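Long-range contact in phospholipase C beta (Meleagris gallopavo, PDB 1JAD), which forms the elongated, helix-rich C-terminal region of a phospholipase C beta and is arranged here as a two-chain assembly: residues Met7-Pro16 and Leu185-Lys196. Residues are numbered along the deposited sequence; the frame is centred on the assembly and turned at random.
Sequences MKEVTQLPEP and LLTEKTARYQQK. With SO4 (sulfate ion), chain C.
From Thr11, which faces Leu186, to Pro16, which faces Tyr193, the N-terminal loop Met7-Pro16 runs in the same direction as the helical segment Leu185-Lys196, without strand or helix of its own. The alpha carbons of Thr11 and Leu186 come within 5.8 Å. Thr11, Leu13 and Pro16 turn their side chains toward the helix, while Gln12, Pro14 and Glu15 turn theirs away. Lys189 is the polar centre. Its chain is fully extended, CG lying opposite the backbone N (chi1 -177°), which carries NZ out to the loop. Lys189 NZ donates to Thr11 O at 2.5 Å, shorter than expected, so the exact length is doubtful. It also donates to Thr11 OG1, at 3.2 Å. That hydroxyl in turn donates to Met7 O from above the carbonyl plane. On the other branch of the same residue, Thr11 CG2 meets Leu186 CD1 at 3.5 Å. One helical turn beyond Lys189, the Tyr193 ring receives Leu13 CB over a face in a CH-pi contact (4.1 Å to the centroid). Leu13 CD1 merely packs on Thr190 OG1, which donates to Leu186 O and is also hydrogen-bonded to Ser132 OG of helix 75-155. Pro16 closes the row, its CG 3.3 Å from Tyr193 O. A water links Leu13 N, Lys189 NZ and Tyr193 OH. Nearby, the Arg192 guanidinium grips O3 of a sulfate edge-on and in plane through NH1 (2.8 Å) and NH2, while Lys189 NZ bonds weakly to O4. With four acceptors for three protons, NZ cannot make all four full bonds at once. Asn135 ND2 donates to Gln12 O, so the loop packs against two helices of an elongated bundle. The contact thus joins apolar packing to a basic patch that can hold an anion, here a sulfate that probably came from the crystallisation liquor.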
loop_
_atom_site.group_PDB
_atom_site.type_symbol
_atom_site.label_atom_id
_atom_site.label_comp_id
_atom_site.label_asym_id
_atom_site.label_seq_id
_atom_site.Cartn_x
_atom_site.Cartn_y
_atom_site.Cartn_z
HETATM N N MSE A 7 13.027 12.476 -30.874
HETATM C CA MSE A 7 13.043 12.416 -29.409
HETATM C C MSE A 7 12.301 11.191 -28.881
HETATM O O MSE A 7 12.786 10.489 -27.994
HETATM C CB MSE A 7 12.391 13.669 -28.816
HETATM C CG MSE A 7 13.175 14.975 -28.938
HETATM SE SE MSE A 7 14.616 15.101 -27.833
HETATM C CE MSE A 7 15.777 13.932 -28.593
ATOM N N LYS A 8 11.113 10.953 -29.430
ATOM C CA LYS A 8 10.273 9.830 -29.022
ATOM C C LYS A 8 10.946 8.469 -29.202
ATOM O O LYS A 8 10.459 7.449 -28.703
ATOM C CB LYS A 8 8.940 9.860 -29.786
ATOM C CG LYS A 8 9.056 9.864 -31.305
ATOM C CD LYS A 8 9.705 11.144 -31.810
ATOM C CE LYS A 8 9.796 11.168 -33.327
ATOM N NZ LYS A 8 10.467 12.409 -33.802
ATOM N N GLU A 9 12.065 8.457 -29.913
ATOM C CA GLU A 9 12.797 7.222 -30.143
ATOM C C GLU A 9 13.714 6.957 -28.947
ATOM O O GLU A 9 13.871 5.821 -28.497
ATOM C CB GLU A 9 13.647 7.335 -31.417
ATOM C CG GLU A 9 12.880 7.759 -32.666
ATOM C CD GLU A 9 13.767 7.813 -33.906
ATOM O OE1 GLU A 9 14.813 8.501 -33.860
ATOM O OE2 GLU A 9 13.416 7.174 -34.927
ATOM N N VAL A 10 14.301 8.028 -28.427
ATOM C CA VAL A 10 15.233 7.926 -27.314
ATOM C C VAL A 10 14.670 8.251 -25.926
ATOM O O VAL A 10 15.400 8.183 -24.937
ATOM C CB VAL A 10 16.474 8.812 -27.583
ATOM C CG1 VAL A 10 17.172 8.358 -28.861
ATOM C CG2 VAL A 10 16.065 10.272 -27.696
ATOM N N THR A 11 13.388 8.604 -25.847
ATOM C CA THR A 11 12.757 8.908 -24.559
ATOM C C THR A 11 11.531 8.026 -24.347
ATOM O O THR A 11 10.588 8.425 -23.666
ATOM C CB THR A 11 12.268 10.373 -24.471
ATOM O OG1 THR A 11 11.154 10.568 -25.354
ATOM C CG2 THR A 11 13.381 11.326 -24.848
ATOM N N GLN A 12 11.536 6.831 -24.928
ATOM C CA GLN A 12 10.384 5.948 -24.794
ATOM C C GLN A 12 10.351 5.169 -23.479
ATOM O O GLN A 12 11.325 4.510 -23.095
ATOM C CB GLN A 12 10.308 4.997 -25.992
ATOM C CG GLN A 12 9.125 4.040 -25.942
ATOM C CD GLN A 12 8.793 3.456 -27.303
ATOM O OE1 GLN A 12 9.669 2.943 -28.000
ATOM N NE2 GLN A 12 7.520 3.530 -27.687
ATOM N N LEU A 13 9.213 5.257 -22.798
ATOM C CA LEU A 13 9.018 4.594 -21.519
ATOM C C LEU A 13 7.776 3.702 -21.523
ATOM O O LEU A 13 6.863 3.906 -22.318
ATOM C CB LEU A 13 8.898 5.653 -20.418
ATOM C CG LEU A 13 10.090 6.606 -20.260
ATOM C CD1 LEU A 13 9.763 7.677 -19.225
ATOM C CD2 LEU A 13 11.339 5.819 -19.862
ATOM N N PRO A 14 7.737 2.688 -20.639
ATOM C CA PRO A 14 6.610 1.756 -20.529
ATOM C C PRO A 14 5.357 2.472 -20.046
ATOM O O PRO A 14 5.303 2.950 -18.909
ATOM C CB PRO A 14 7.110 0.737 -19.502
ATOM C CG PRO A 14 8.617 0.806 -19.673
ATOM C CD PRO A 14 8.774 2.308 -19.672
ATOM N N GLU A 15 4.352 2.542 -20.909
ATOM C CA GLU A 15 3.108 3.203 -20.551
ATOM C C GLU A 15 2.474 2.630 -19.273
ATOM O O GLU A 15 2.293 1.423 -19.140
ATOM C CB GLU A 15 2.127 3.162 -21.739
ATOM C CG GLU A 15 2.039 1.844 -22.523
ATOM C CD GLU A 15 3.214 1.599 -23.479
ATOM O OE1 GLU A 15 3.150 0.604 -24.231
ATOM O OE2 GLU A 15 4.192 2.382 -23.491
ATOM N N PRO A 16 2.119 3.512 -18.322
ATOM C CA PRO A 16 1.510 3.178 -17.033
ATOM C C PRO A 16 0.350 2.189 -17.069
ATOM O O PRO A 16 -0.668 2.445 -17.701
ATOM C CB PRO A 16 1.091 4.546 -16.506
ATOM C CG PRO A 16 2.217 5.411 -17.000
ATOM C CD PRO A 16 2.217 4.979 -18.447
ATOM N N LEU A 185 15.444 15.952 -19.553
ATOM C CA LEU A 185 14.195 15.677 -20.254
ATOM C C LEU A 185 13.565 14.328 -19.863
ATOM O O LEU A 185 12.425 14.274 -19.402
ATOM C CB LEU A 185 14.443 15.711 -21.761
ATOM C CG LEU A 185 13.218 15.410 -22.622
ATOM C CD1 LEU A 185 12.133 16.493 -22.435
ATOM C CD2 LEU A 185 13.663 15.323 -24.051
ATOM N N LEU A 186 14.295 13.235 -20.068
ATOM C CA LEU A 186 13.782 11.907 -19.707
ATOM C C LEU A 186 13.345 11.934 -18.259
ATOM O O LEU A 186 12.281 11.424 -17.890
ATOM C CB LEU A 186 14.864 10.846 -19.857
ATOM C CG LEU A 186 15.336 10.425 -21.240
ATOM C CD1 LEU A 186 15.581 11.639 -22.115
ATOM C CD2 LEU A 186 16.607 9.595 -21.070
ATOM N N THR A 187 14.178 12.545 -17.432
ATOM C CA THR A 187 13.866 12.631 -16.021
ATOM C C THR A 187 12.501 13.267 -15.818
ATOM O O THR A 187 11.716 12.808 -14.989
ATOM C CB THR A 187 14.967 13.410 -15.277
ATOM O OG1 THR A 187 16.156 12.606 -15.239
ATOM C CG2 THR A 187 14.541 13.735 -13.872
ATOM N N GLU A 188 12.202 14.312 -16.580
ATOM C CA GLU A 188 10.900 14.961 -16.458
ATOM C C GLU A 188 9.802 14.035 -16.990
ATOM O O GLU A 188 8.745 13.893 -16.377
ATOM C CB GLU A 188 10.906 16.305 -17.200
ATOM C CG GLU A 188 11.748 17.379 -16.489
ATOM C CD GLU A 188 11.886 18.709 -17.257
ATOM O OE1 GLU A 188 12.533 19.627 -16.710
ATOM O OE2 GLU A 188 11.373 18.845 -18.394
ATOM N N LYS A 189 10.043 13.389 -18.123
ATOM C CA LYS A 189 9.041 12.479 -18.665
ATOM C C LYS A 189 8.883 11.279 -17.710
ATOM O O LYS A 189 7.762 10.877 -17.386
ATOM C CB LYS A 189 9.463 12.017 -20.060
ATOM C CG LYS A 189 8.460 11.113 -20.767
ATOM C CD LYS A 189 8.968 10.740 -22.163
ATOM C CE LYS A 189 7.949 9.885 -22.902
ATOM N NZ LYS A 189 8.425 9.437 -24.241
ATOM N N THR A 190 9.995 10.704 -17.247
ATOM C CA THR A 190 9.899 9.577 -16.307
ATOM C C THR A 190 9.068 10.010 -15.096
ATOM O O THR A 190 8.270 9.242 -14.567
ATOM C CB THR A 190 11.290 9.105 -15.846
ATOM O OG1 THR A 190 12.061 8.703 -16.989
ATOM C CG2 THR A 190 11.162 7.926 -14.893
ATOM N N ALA A 191 9.227 11.252 -14.661
ATOM C CA ALA A 191 8.434 11.727 -13.538
ATOM C C ALA A 191 6.940 11.724 -13.900
ATOM O O ALA A 191 6.083 11.380 -13.064
ATOM C CB ALA A 191 8.867 13.110 -13.148
ATOM N N ARG A 192 6.611 12.104 -15.134
ATOM C CA ARG A 192 5.203 12.110 -15.533
ATOM C C ARG A 192 4.672 10.683 -15.592
ATOM O O ARG A 192 3.580 10.408 -15.109
ATOM C CB ARG A 192 5.009 12.820 -16.891
ATOM C CG ARG A 192 3.603 12.671 -17.499
ATOM C CD ARG A 192 3.304 13.728 -18.573
ATOM N NE ARG A 192 4.330 13.766 -19.616
ATOM C CZ ARG A 192 4.353 12.942 -20.653
ATOM N NH1 ARG A 192 3.396 12.034 -20.774
ATOM N NH2 ARG A 192 5.349 12.999 -21.536
ATOM N N TYR A 193 5.435 9.769 -16.181
ATOM C CA TYR A 193 4.991 8.377 -16.244
ATOM C C TYR A 193 4.859 7.735 -14.862
ATOM O O TYR A 193 3.954 6.925 -14.635
ATOM C CB TYR A 193 5.945 7.545 -17.102
ATOM C CG TYR A 193 5.639 7.599 -18.594
ATOM C CD1 TYR A 193 5.539 8.827 -19.272
ATOM C CD2 TYR A 193 5.452 6.421 -19.328
ATOM C CE1 TYR A 193 5.261 8.879 -20.635
ATOM C CE2 TYR A 193 5.175 6.462 -20.691
ATOM C CZ TYR A 193 5.083 7.690 -21.338
ATOM O OH TYR A 193 4.841 7.726 -22.692
ATOM N N GLN A 194 5.736 8.094 -13.931
ATOM C CA GLN A 194 5.653 7.489 -12.602
ATOM C C GLN A 194 4.440 8.008 -11.841
ATOM O O GLN A 194 3.713 7.249 -11.202
ATOM C CB GLN A 194 6.940 7.732 -11.801
ATOM C CG GLN A 194 6.819 7.256 -10.364
ATOM C CD GLN A 194 8.093 7.404 -9.544
ATOM O OE1 GLN A 194 8.040 7.377 -8.320
ATOM N NE2 GLN A 194 9.233 7.530 -10.202
ATOM N N GLN A 195 4.207 9.309 -11.933
ATOM C CA GLN A 195 3.078 9.933 -11.276
ATOM C C GLN A 195 1.757 9.302 -11.714
ATOM O O GLN A 195 0.898 8.983 -10.888
ATOM C CB GLN A 195 3.111 11.433 -11.579
ATOM C CG GLN A 195 1.841 12.208 -11.270
ATOM C CD GLN A 195 0.773 12.009 -12.341
ATOM O OE1 GLN A 195 0.964 12.385 -13.509
ATOM N NE2 GLN A 195 -0.346 11.400 -11.954
ATOM N N LYS A 196 1.595 9.113 -13.016
ATOM C CA LYS A 196 0.368 8.541 -13.556
ATOM C C LYS A 196 0.251 7.087 -13.080
ATOM O O LYS A 196 -0.829 6.615 -12.717
ATOM C CB LYS A 196 0.417 8.587 -15.090
ATOM C CG LYS A 196 -0.936 8.736 -15.797
ATOM C CD LYS A 196 -1.940 7.647 -15.468
ATOM C CE LYS A 196 -3.288 7.931 -16.155
ATOM N NZ LYS A 196 -3.880 9.271 -15.790
HETATM S S SO4 C . 4.482 10.943 -24.674
HETATM O O1 SO4 C . 4.405 12.355 -25.113
HETATM O O2 SO4 C . 3.495 10.123 -25.409
HETATM O O3 SO4 C . 4.179 10.863 -23.233
HETATM O O4 SO4 C . 5.843 10.421 -24.935
HETATM O O HOH W 1 7.080 6.936 -24.130
#